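Local coordinates for protein Dye-decolorizing peroxidase (PDB 7D8M) that binds heme b and, as a member of the DyP-type peroxidase family, probably uses peroxide to oxidise dyes and other substrates, at residues N289-L300 and I313-Q324; S393-V401 and P407-P415. One frame throughout, in Å; residues are numbered along the deposited sequence.

Contact 1 (N289-L300 and I313-Q324). With HEM (protoporphyrin IX containing Fe), chain B.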
loop_
_atom_site.group_PDB
_atom_site.type_symbol
_atom_site.label_atom_id
_atom_site.label_comp_id
_atom_site.label_asym_id
_atom_site.label_seq_id
_atom_site.Cartn_x
_atom_site.Cartn_y
_atom_site.Cartn_z
ATOM N N ASN A 289 -6.981 14.561 8.462
ATOM C CA ASN A 289 -6.947 13.254 9.106
ATOM C C ASN A 289 -7.467 13.279 10.536
ATOM O O ASN A 289 -7.369 12.263 11.238
ATOM C CB ASN A 289 -5.528 12.671 9.087
ATOM C CG ASN A 289 -5.533 11.169 8.854
ATOM O OD1 ASN A 289 -6.510 10.617 8.329
ATOM N ND2 ASN A 289 -4.456 10.499 9.244
ATOM N N ASN A 290 -8.034 14.396 10.985
ATOM C CA ASN A 290 -8.423 14.559 12.386
ATOM C C ASN A 290 -9.879 14.124 12.565
ATOM O O ASN A 290 -10.804 14.934 12.661
ATOM C CB ASN A 290 -8.197 16.004 12.820
ATOM C CG ASN A 290 -8.240 16.181 14.325
ATOM O OD1 ASN A 290 -8.282 15.206 15.080
ATOM N ND2 ASN A 290 -8.221 17.432 14.768
ATOM N N PHE A 291 -10.075 12.806 12.624
ATOM C CA PHE A 291 -11.401 12.220 12.773
ATOM C C PHE A 291 -11.245 10.789 13.260
ATOM O O PHE A 291 -10.202 10.155 13.061
ATOM C CB PHE A 291 -12.192 12.255 11.460
ATOM C CG PHE A 291 -11.568 11.441 10.349
ATOM C CD1 PHE A 291 -11.971 10.133 10.117
ATOM C CD2 PHE A 291 -10.590 11.993 9.525
ATOM C CE1 PHE A 291 -11.395 9.389 9.087
ATOM C CE2 PHE A 291 -10.021 11.264 8.494
ATOM C CZ PHE A 291 -10.420 9.962 8.272
ATOM N N ASN A 292 -12.310 10.281 13.899
ATOM C CA ASN A 292 -12.301 8.900 14.372
ATOM C C ASN A 292 -13.682 8.256 14.271
ATOM O O ASN A 292 -13.919 7.216 14.904
ATOM C CB ASN A 292 -11.769 8.817 15.818
ATOM C CG ASN A 292 -12.622 9.593 16.815
ATOM O OD1 ASN A 292 -13.753 9.978 16.529
ATOM N ND2 ASN A 292 -12.077 9.815 18.000
ATOM N N TYR A 293 -14.590 8.870 13.503
ATOM C CA TYR A 293 -15.953 8.419 13.244
ATOM C C TYR A 293 -16.892 8.659 14.421
ATOM O O TYR A 293 -18.097 8.445 14.279
ATOM C CB TYR A 293 -15.981 6.946 12.820
ATOM C CG TYR A 293 -15.074 6.704 11.629
ATOM C CD1 TYR A 293 -15.339 7.310 10.410
ATOM C CD2 TYR A 293 -13.937 5.908 11.736
ATOM C CE1 TYR A 293 -14.499 7.122 9.311
ATOM C CE2 TYR A 293 -13.087 5.706 10.640
ATOM C CZ TYR A 293 -13.386 6.315 9.430
ATOM O OH TYR A 293 -12.576 6.136 8.329
ATOM N N SER A 294 -16.379 9.118 15.564
ATOM C CA SER A 294 -17.260 9.477 16.675
ATOM C C SER A 294 -17.797 10.895 16.499
ATOM O O SER A 294 -17.149 11.756 15.899
ATOM C CB SER A 294 -16.527 9.369 18.014
ATOM O OG SER A 294 -16.215 8.023 18.320
ATOM N N HIS A 295 -19.002 11.129 17.028
ATOM C CA HIS A 295 -19.677 12.418 16.931
ATOM C C HIS A 295 -20.641 12.539 18.103
ATOM O O HIS A 295 -21.287 11.542 18.463
ATOM C CB HIS A 295 -20.452 12.576 15.616
ATOM C CG HIS A 295 -19.584 12.565 14.391
ATOM N ND1 HIS A 295 -18.899 13.678 13.951
ATOM C CD2 HIS A 295 -19.283 11.570 13.523
ATOM C CE1 HIS A 295 -18.209 13.367 12.867
ATOM N NE2 HIS A 295 -18.431 12.096 12.583
ATOM N N PRO A 296 -20.760 13.722 18.708
ATOM C CA PRO A 296 -21.799 13.928 19.730
ATOM C C PRO A 296 -23.155 13.469 19.219
ATOM O O PRO A 296 -23.540 13.766 18.087
ATOM C CB PRO A 296 -21.767 15.445 19.970
ATOM C CG PRO A 296 -20.987 16.027 18.797
ATOM C CD PRO A 296 -20.011 14.956 18.416
ATOM N N GLY A 297 -23.856 12.692 20.042
ATOM C CA GLY A 297 -25.199 12.240 19.731
ATOM C C GLY A 297 -25.291 11.113 18.729
ATOM O O GLY A 297 -26.392 10.796 18.270
ATOM N N SER A 298 -24.181 10.486 18.379
ATOM C CA SER A 298 -24.157 9.491 17.322
ATOM C C SER A 298 -23.731 8.151 17.907
ATOM O O SER A 298 -22.743 8.076 18.649
ATOM C CB SER A 298 -23.206 9.940 16.201
ATOM O OG SER A 298 -22.948 8.876 15.314
ATOM N N ASP A 299 -24.470 7.101 17.566
ATOM C CA ASP A 299 -24.179 5.751 18.040
ATOM C C ASP A 299 -23.209 5.091 17.062
ATOM O O ASP A 299 -23.582 4.793 15.922
ATOM C CB ASP A 299 -25.472 4.942 18.166
ATOM C CG ASP A 299 -25.256 3.594 18.836
ATOM O OD1 ASP A 299 -24.083 3.194 19.029
ATOM O OD2 ASP A 299 -26.264 2.930 19.167
ATOM N N LEU A 300 -21.970 4.842 17.525
ATOM C CA LEU A 300 -20.965 4.164 16.706
ATOM C C LEU A 300 -21.451 2.813 16.210
ATOM O O LEU A 300 -20.984 2.329 15.173
ATOM C CB LEU A 300 -19.670 3.963 17.503
ATOM C CG LEU A 300 -18.690 5.116 17.571
ATOM C CD1 LEU A 300 -17.542 4.759 18.493
ATOM C CD2 LEU A 300 -18.189 5.423 16.180
ATOM N N ILE A 313 -11.540 3.314 3.668
ATOM C CA ILE A 313 -10.610 3.689 4.733
ATOM C C ILE A 313 -11.114 3.227 6.091
ATOM O O ILE A 313 -10.314 3.002 7.006
ATOM C CB ILE A 313 -10.326 5.207 4.734
ATOM C CG1 ILE A 313 -11.561 6.019 5.145
ATOM C CG2 ILE A 313 -9.760 5.659 3.385
ATOM C CD1 ILE A 313 -11.233 7.453 5.498
ATOM N N ARG A 314 -12.434 3.078 6.257
ATOM C CA ARG A 314 -12.968 2.604 7.527
ATOM C C ARG A 314 -12.862 1.080 7.653
ATOM O O ARG A 314 -12.797 0.554 8.771
ATOM C CB ARG A 314 -14.422 3.082 7.685
ATOM C CG ARG A 314 -15.014 2.856 9.084
ATOM C CD ARG A 314 -16.428 3.470 9.259
ATOM N NE ARG A 314 -16.880 3.381 10.650
ATOM C CZ ARG A 314 -17.805 4.168 11.198
ATOM N NH1 ARG A 314 -18.398 5.117 10.480
ATOM N NH2 ARG A 314 -18.137 4.008 12.471
ATOM N N LYS A 315 -12.841 0.359 6.526
ATOM C CA LYS A 315 -12.557 -1.073 6.559
ATOM C C LYS A 315 -11.086 -1.337 6.895
ATOM O O LYS A 315 -10.774 -2.191 7.734
ATOM C CB LYS A 315 -12.921 -1.704 5.212
ATOM C CG LYS A 315 -14.399 -2.055 5.042
ATOM C CD LYS A 315 -14.714 -3.431 5.645
ATOM C CE LYS A 315 -15.633 -4.252 4.739
ATOM N NZ LYS A 315 -15.974 -5.572 5.359
ATOM N N THR A 316 -10.169 -0.609 6.258
ATOM C CA THR A 316 -8.742 -0.911 6.401
ATOM C C THR A 316 -8.103 -0.251 7.614
ATOM O O THR A 316 -7.004 -0.653 8.015
ATOM C CB THR A 316 -7.964 -0.476 5.162
ATOM O OG1 THR A 316 -8.135 0.937 4.967
ATOM C CG2 THR A 316 -8.447 -1.235 3.940
ATOM N N ASN A 317 -8.746 0.762 8.188
ATOM C CA ASN A 317 -8.322 1.352 9.458
ATOM C C ASN A 317 -9.587 1.663 10.235
ATOM O O ASN A 317 -10.108 2.786 10.190
ATOM C CB ASN A 317 -7.466 2.605 9.249
ATOM C CG ASN A 317 -7.053 3.265 10.569
ATOM O OD1 ASN A 317 -7.353 2.757 11.654
ATOM N ND2 ASN A 317 -6.356 4.400 10.474
ATOM N N PRO A 318 -10.134 0.674 10.938
ATOM C CA PRO A 318 -11.343 0.883 11.758
ATOM C C PRO A 318 -11.000 1.645 13.036
ATOM O O PRO A 318 -10.900 1.095 14.136
ATOM C CB PRO A 318 -11.819 -0.547 12.027
ATOM C CG PRO A 318 -10.587 -1.381 11.962
ATOM C CD PRO A 318 -9.643 -0.713 11.007
ATOM N N ARG A 319 -10.804 2.958 12.869
ATOM C CA ARG A 319 -10.370 3.803 13.977
ATOM C C ARG A 319 -11.314 3.706 15.168
ATOM O O ARG A 319 -10.871 3.802 16.318
ATOM C CB ARG A 319 -10.263 5.264 13.521
ATOM C CG ARG A 319 -9.384 5.491 12.308
ATOM C CD ARG A 319 -9.534 6.903 11.771
ATOM N NE ARG A 319 -8.734 7.084 10.562
ATOM C CZ ARG A 319 -8.187 8.234 10.182
ATOM N NH1 ARG A 319 -8.359 9.329 10.914
ATOM N NH2 ARG A 319 -7.473 8.287 9.060
ATOM N N ASP A 320 -12.613 3.513 14.920
ATOM C CA ASP A 320 -13.572 3.529 16.019
ATOM C C ASP A 320 -13.479 2.255 16.852
ATOM O O ASP A 320 -13.575 2.303 18.083
ATOM C CB ASP A 320 -14.991 3.739 15.479
ATOM C CG ASP A 320 -15.409 2.678 14.480
ATOM O OD1 ASP A 320 -14.529 2.111 13.780
ATOM O OD2 ASP A 320 -16.628 2.415 14.383
ATOM N N LEU A 321 -13.271 1.107 16.205
ATOM C CA LEU A 321 -13.094 -0.135 16.950
ATOM C C LEU A 321 -11.854 -0.068 17.831
ATOM O O LEU A 321 -11.901 -0.422 19.016
ATOM C CB LEU A 321 -13.003 -1.321 15.990
ATOM C CG LEU A 321 -14.128 -1.605 14.995
ATOM C CD1 LEU A 321 -14.052 -3.057 14.586
ATOM C CD2 LEU A 321 -15.531 -1.267 15.542
ATOM N N GLU A 322 -10.733 0.397 17.266
ATOM C CA GLU A 322 -9.500 0.533 18.041
ATOM C C GLU A 322 -9.672 1.567 19.142
ATOM O O GLU A 322 -9.238 1.350 20.281
ATOM C CB GLU A 322 -8.335 0.917 17.123
ATOM C CG GLU A 322 -6.955 0.988 17.823
ATOM C CD GLU A 322 -5.806 1.367 16.887
ATOM O OE1 GLU A 322 -5.967 1.307 15.648
ATOM O OE2 GLU A 322 -4.721 1.721 17.397
ATOM N N GLY A 323 -10.326 2.687 18.821
ATOM C CA GLY A 323 -10.490 3.745 19.795
ATOM C C GLY A 323 -11.363 3.329 20.956
ATOM O O GLY A 323 -11.222 3.860 22.059
ATOM N N GLN A 324 -12.265 2.375 20.728
ATOM C CA GLN A 324 -13.043 1.749 21.790
ATOM C C GLN A 324 -12.240 0.721 22.577
ATOM O O GLN A 324 -12.783 0.132 23.522
ATOM C CB GLN A 324 -14.286 1.071 21.215
ATOM C CG GLN A 324 -15.433 2.013 20.880
ATOM C CD GLN A 324 -16.520 1.319 20.093
ATOM O OE1 GLN A 324 -16.381 1.089 18.888
ATOM N NE2 GLN A 324 -17.609 0.970 20.767
HETATM C CHA HEM B . -6.420 4.683 2.104
HETATM C CHB HEM B . -7.162 4.151 -2.659
HETATM C CHC HEM B . -5.513 -0.412 -2.372
HETATM C CHD HEM B . -5.252 -0.026 2.456
HETATM C C1A HEM B . -6.745 4.953 0.794
HETATM C C2A HEM B . -7.179 6.232 0.265
HETATM C C3A HEM B . -7.370 6.081 -1.058
HETATM C C4A HEM B . -7.065 4.709 -1.403
HETATM C CMA HEM B . -7.831 7.141 -2.075
HETATM C CAA HEM B . -7.364 7.521 1.110
HETATM C CBA HEM B . -6.054 8.306 1.171
HETATM C CGA HEM B . -5.334 8.087 2.487
HETATM O O1A HEM B . -6.011 7.965 3.535
HETATM O O2A HEM B . -4.072 8.063 2.495
HETATM C C1B HEM B . -6.744 2.885 -2.990
HETATM C C2B HEM B . -6.673 2.361 -4.335
HETATM C C3B HEM B . -6.227 1.093 -4.251
HETATM C C4B HEM B . -5.988 0.790 -2.858
HETATM C CMB HEM B . -7.097 3.170 -5.596
HETATM C CAB HEM B . -5.937 0.071 -5.378
HETATM C CBB HEM B . -5.747 0.417 -6.656
HETATM C C1C HEM B . -5.362 -0.745 -1.036
HETATM C C2C HEM B . -5.039 -2.055 -0.497
HETATM C C3C HEM B . -4.960 -1.944 0.844
HETATM C C4C HEM B . -5.254 -0.565 1.188
HETATM C CMC HEM B . -4.806 -3.306 -1.380
HETATM C CAC HEM B . -4.667 -3.027 1.916
HETATM C CBC HEM B . -4.882 -4.338 1.712
HETATM C C1D HEM B . -5.424 1.307 2.763
HETATM C C2D HEM B . -5.162 1.951 4.041
HETATM C C3D HEM B . -5.488 3.240 3.942
HETATM C C4D HEM B . -5.970 3.473 2.594
HETATM C CMD HEM B . -4.615 1.283 5.313
HETATM C CAD HEM B . -5.382 4.291 5.065
HETATM C CBD HEM B . -6.691 4.281 5.862
HETATM C CGD HEM B . -6.629 5.213 7.053
HETATM O O1D HEM B . -7.649 5.899 7.322
HETATM O O2D HEM B . -5.564 5.283 7.729
HETATM N NA HEM B . -6.696 4.050 -0.246
HETATM N NB HEM B . -6.318 1.903 -2.105
HETATM N NC HEM B . -5.494 0.127 0.020
HETATM N ND HEM B . -5.902 2.271 1.892
HETATM FE FE HEM B . -6.256 2.024 -0.106
HETATM O O HOH W 1 -9.990 5.187 8.811
#

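Contact 2 (S393-V401 and P407-P415)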
loop_
_atom_site.group_PDB
_atom_site.type_symbol
_atom_site.label_atom_id
_atom_site.label_comp_id
_atom_site.label_asym_id
_atom_site.label_seq_id
_atom_site.Cartn_x
_atom_site.Cartn_y
_atom_site.Cartn_z
ATOM N N SER A 393 -28.534 -6.490 13.141
ATOM C CA SER A 393 -29.222 -6.606 11.861
ATOM C C SER A 393 -28.591 -5.758 10.766
ATOM O O SER A 393 -29.034 -5.824 9.614
ATOM C CB SER A 393 -30.701 -6.223 12.024
ATOM O OG SER A 393 -30.843 -4.810 12.057
ATOM N N ILE A 394 -27.580 -4.961 11.098
ATOM C CA ILE A 394 -26.974 -4.038 10.143
ATOM C C ILE A 394 -26.082 -4.841 9.201
ATOM O O ILE A 394 -25.086 -5.427 9.625
ATOM C CB ILE A 394 -26.188 -2.934 10.855
ATOM C CG1 ILE A 394 -27.146 -2.036 11.651
ATOM C CG2 ILE A 394 -25.390 -2.108 9.846
ATOM C CD1 ILE A 394 -26.424 -1.038 12.546
ATOM N N GLN A 395 -26.461 -4.888 7.926
ATOM C CA GLN A 395 -25.705 -5.600 6.913
ATOM C C GLN A 395 -24.477 -4.794 6.508
ATOM O O GLN A 395 -24.485 -3.560 6.505
ATOM C CB GLN A 395 -26.584 -5.876 5.692
ATOM C CG GLN A 395 -27.760 -6.831 5.946
ATOM C CD GLN A 395 -28.789 -6.815 4.812
ATOM O OE1 GLN A 395 -29.601 -5.881 4.694
ATOM N NE2 GLN A 395 -28.761 -7.847 3.976
ATOM N N LEU A 396 -23.410 -5.504 6.157
ATOM C CA LEU A 396 -22.130 -4.850 5.916
ATOM C C LEU A 396 -21.650 -5.146 4.505
ATOM O O LEU A 396 -21.837 -4.321 3.603
ATOM C CB LEU A 396 -21.114 -5.297 6.971
ATOM C CG LEU A 396 -21.609 -5.076 8.405
ATOM C CD1 LEU A 396 -20.925 -5.994 9.407
ATOM C CD2 LEU A 396 -21.479 -3.617 8.833
ATOM N N GLY A 397 -21.063 -6.327 4.292
ATOM C CA GLY A 397 -20.568 -6.685 2.980
ATOM C C GLY A 397 -19.102 -6.323 2.801
ATOM O O GLY A 397 -18.370 -6.062 3.762
ATOM N N LEU A 398 -18.680 -6.291 1.537
ATOM C CA LEU A 398 -17.274 -6.124 1.189
ATOM C C LEU A 398 -16.890 -4.652 1.077
ATOM O O LEU A 398 -17.729 -3.772 0.843
ATOM C CB LEU A 398 -16.958 -6.821 -0.136
ATOM C CG LEU A 398 -17.229 -8.321 -0.259
ATOM C CD1 LEU A 398 -16.497 -8.884 -1.475
ATOM C CD2 LEU A 398 -16.839 -9.059 1.025
ATOM N N ASP A 399 -15.593 -4.395 1.255
ATOM C CA ASP A 399 -15.007 -3.136 0.849
ATOM C C ASP A 399 -15.356 -2.897 -0.623
ATOM O O ASP A 399 -15.089 -3.766 -1.464
ATOM C CB ASP A 399 -13.495 -3.211 1.072
ATOM C CG ASP A 399 -12.757 -1.911 0.748
ATOM O OD1 ASP A 399 -12.995 -1.307 -0.321
ATOM O OD2 ASP A 399 -11.901 -1.512 1.568
ATOM N N PRO A 400 -16.001 -1.781 -0.964
ATOM C CA PRO A 400 -16.434 -1.587 -2.352
ATOM C C PRO A 400 -15.313 -1.151 -3.280
ATOM O O PRO A 400 -15.530 -1.083 -4.496
ATOM C CB PRO A 400 -17.511 -0.501 -2.221
ATOM C CG PRO A 400 -17.053 0.293 -1.032
ATOM C CD PRO A 400 -16.490 -0.711 -0.077
ATOM N N VAL A 401 -14.121 -0.889 -2.754
ATOM C CA VAL A 401 -12.971 -0.546 -3.585
ATOM C C VAL A 401 -12.146 -1.810 -3.815
ATOM O O VAL A 401 -12.058 -2.300 -4.945
ATOM C CB VAL A 401 -12.152 0.593 -2.944
ATOM C CG1 VAL A 401 -10.924 0.994 -3.802
ATOM C CG2 VAL A 401 -13.054 1.808 -2.716
ATOM N N PRO A 407 -19.108 -12.588 -3.910
ATOM C CA PRO A 407 -19.904 -11.596 -4.653
ATOM C C PRO A 407 -19.734 -10.212 -4.048
ATOM O O PRO A 407 -19.835 -10.028 -2.832
ATOM C CB PRO A 407 -21.342 -12.108 -4.512
ATOM C CG PRO A 407 -21.297 -13.111 -3.421
ATOM C CD PRO A 407 -19.941 -13.729 -3.490
ATOM N N ARG A 408 -19.453 -9.232 -4.907
ATOM C CA ARG A 408 -19.026 -7.910 -4.446
ATOM C C ARG A 408 -20.257 -7.077 -4.085
ATOM O O ARG A 408 -20.615 -6.087 -4.733
ATOM C CB ARG A 408 -18.147 -7.240 -5.494
ATOM C CG ARG A 408 -16.663 -7.423 -5.212
ATOM C CD ARG A 408 -15.785 -6.922 -6.353
ATOM N NE ARG A 408 -16.075 -5.542 -6.726
ATOM C CZ ARG A 408 -15.613 -4.480 -6.074
ATOM N NH1 ARG A 408 -14.832 -4.635 -5.007
ATOM N NH2 ARG A 408 -15.919 -3.263 -6.493
ATOM N N GLU A 409 -20.917 -7.509 -3.013
ATOM C CA GLU A 409 -22.065 -6.803 -2.464
ATOM C C GLU A 409 -21.644 -5.994 -1.245
ATOM O O GLU A 409 -21.043 -6.536 -0.311
ATOM C CB GLU A 409 -23.176 -7.780 -2.081
ATOM C CG GLU A 409 -24.534 -7.120 -1.991
ATOM C CD GLU A 409 -25.660 -8.090 -1.653
ATOM O OE1 GLU A 409 -25.386 -9.183 -1.107
ATOM O OE2 GLU A 409 -26.824 -7.743 -1.926
ATOM N N THR A 410 -21.992 -4.707 -1.247
ATOM C CA THR A 410 -21.681 -3.779 -0.167
ATOM C C THR A 410 -22.970 -3.083 0.265
ATOM O O THR A 410 -23.702 -2.570 -0.586
ATOM C CB THR A 410 -20.656 -2.728 -0.618
ATOM O OG1 THR A 410 -19.457 -3.374 -1.124
ATOM C CG2 THR A 410 -20.315 -1.787 0.548
ATOM N N PHE A 411 -23.228 -3.041 1.572
ATOM C CA PHE A 411 -24.363 -2.312 2.132
ATOM C C PHE A 411 -23.911 -0.994 2.770
ATOM O O PHE A 411 -22.716 -0.737 2.959
ATOM C CB PHE A 411 -25.106 -3.166 3.167
ATOM C CG PHE A 411 -25.690 -4.440 2.611
ATOM C CD1 PHE A 411 -27.043 -4.510 2.270
ATOM C CD2 PHE A 411 -24.898 -5.571 2.446
ATOM C CE1 PHE A 411 -27.588 -5.677 1.762
ATOM C CE2 PHE A 411 -25.432 -6.740 1.939
ATOM C CZ PHE A 411 -26.787 -6.798 1.597
ATOM N N GLY A 412 -24.896 -0.148 3.092
ATOM C CA GLY A 412 -24.676 1.079 3.834
ATOM C C GLY A 412 -24.187 2.271 3.035
ATOM O O GLY A 412 -23.978 3.345 3.622
ATOM N N LEU A 413 -24.003 2.129 1.722
ATOM C CA LEU A 413 -23.455 3.232 0.933
ATOM C C LEU A 413 -24.468 4.359 0.742
ATOM O O LEU A 413 -24.074 5.522 0.612
ATOM C CB LEU A 413 -22.981 2.722 -0.421
ATOM C CG LEU A 413 -21.826 1.722 -0.384
ATOM C CD1 LEU A 413 -21.472 1.363 -1.804
ATOM C CD2 LEU A 413 -20.627 2.319 0.351
ATOM N N ASP A 414 -25.768 4.037 0.720
ATOM C CA ASP A 414 -26.816 5.051 0.630
ATOM C C ASP A 414 -27.104 5.617 2.018
ATOM O O ASP A 414 -27.609 4.902 2.890
ATOM C CB ASP A 414 -28.087 4.461 0.011
ATOM C CG ASP A 414 -29.124 5.523 -0.329
ATOM O OD1 ASP A 414 -28.997 6.661 0.156
ATOM O OD2 ASP A 414 -30.070 5.221 -1.086
ATOM N N PRO A 415 -26.799 6.893 2.264
ATOM C CA PRO A 415 -26.974 7.429 3.620
ATOM C C PRO A 415 -28.427 7.499 4.039
ATOM O O PRO A 415 -28.701 7.596 5.242
ATOM C CB PRO A 415 -26.344 8.826 3.537
ATOM C CG PRO A 415 -26.382 9.178 2.074
ATOM C CD PRO A 415 -26.279 7.895 1.313
HETATM O O HOH W 2 -17.839 -4.655 -3.205
#

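Contact 1 (N289-L300 and I313-Q324)
Y293 and R319 bury the most surface here, with L300 next. R319 reaches the loop 289-300 with an extended chain and ends with its guanidinium flat against one face of the F291 ring, planes 11° apart and centres 3.8 Å apart, a cation-pi stack. The rim of the same group is taken up by oxygens: NH2 donates almost straight to N289 OD1 (2.6 Å), while NH1 is shared by the backbone oxygens N289 O and F291 O (2.9 Å to the latter). N289 ND2 in turn bonds S175, which also bonds the heme. R319 NH2 also donates to heme propionate oxygen O1D at 3.0 Å. With one face stacked and the edge bonded, the guanidinium is fixed in rotation, and the negative propionate probably stabilises its positive charge. N317 ND2 donates nearly in line to O2D, the second oxygen of the same propionate, at 3.0 Å; both residues are heme-binding.

The Y293 ring lies between R314 and F291. R314, its CG anti to the backbone N (chi1 -170°), runs over one ring face, with CD 4.0 Å from the ring centroid in a CH-pi contact and the guanidinium stacked off-centre beyond it, planes 13° apart. F291 CD1 lies over the opposite face, and R319 CD approaches obliquely. The phenol OH reaches I313 CG1, and a water lies 2.8 Å from both Y293 OH and N317 O, with R319 NE a further, weak donor to it. L300 puts CD2 against D320 CB (3.7 Å), beside the R314-D320 salt bridge, whose carboxylate also pairs with K390.

The contact thus presses the loop that follows helix 279-283 onto two short helices, 319-323 and 312-316, the latter starting at the axial H312.

Contact 2 (S393-V401 and P407-P415)
G397 and T410 form a single backbone bridge, flanked by two hydrogen bonds: F411 N donates to L396 O (2.8 Å) and L398 N to E409 O (3.0 Å). G397 CA also makes a C-H...O contact with E409 O, so the chains run close at a residue without a side chain.

Side chains add further bonds to backbone oxygens. T410 OG1, set beside its own backbone N (chi1 -56°), donates to L398 O at 2.6 Å from above the carbonyl plane and accepts from a water. R408 bends at chi3 (54°) and brings NH2 to P400 O at 3.0 Å, again from above that carbonyl; its guanidinium is held further by G403, V424 and P425.

A CH-pi contact sets Q395 over one face of the F411 ring, with CB 3.6 Å from the centroid and the amide farther along, tilted 34° to the ring; Q395 NE2 comes within 3.3 Å of F411 CZ. Apolar packing pairs P400 CG with L413 CD2 and L398 CD1 with R408 CG, while P400 CB lies beside T410 OG1.

Neutral donors and one arginine therefore meet carbonyl oxygens along this loop, fixing the backbone on both sides of D399. The D399 side chain leaves the backbone pointing away from 407-415: OD1 makes an Asx turn to V401 N, and OD2 takes a hydrogen bond from ND1 of the axial H312, an acceptor that probably makes the iron ligand more electron-rich.

How the contacts relate
Along the chain the two contacts follow in series, neither nested nor crossed. Contact 1 closes the loop between helices 279-283 and 312-316, with twelve residues between its segments; H312 is the last of these. The chain then passes through strands 334-340 and 359-366 and helix 373-381 before contact 2 closes a five-residue loop at strand 409-411, which pairs with 421-423. Their centres lie about 17 Å apart, yet they touch: K315 NZ probably bonds G397 O at 2.9 Å, and K315 CE packs on D399 N. Contact 1 ties the loop 289-300 to the segment that bonds a heme propionate, and contact 2 includes D399, the hydrogen-bond partner of the axial H312.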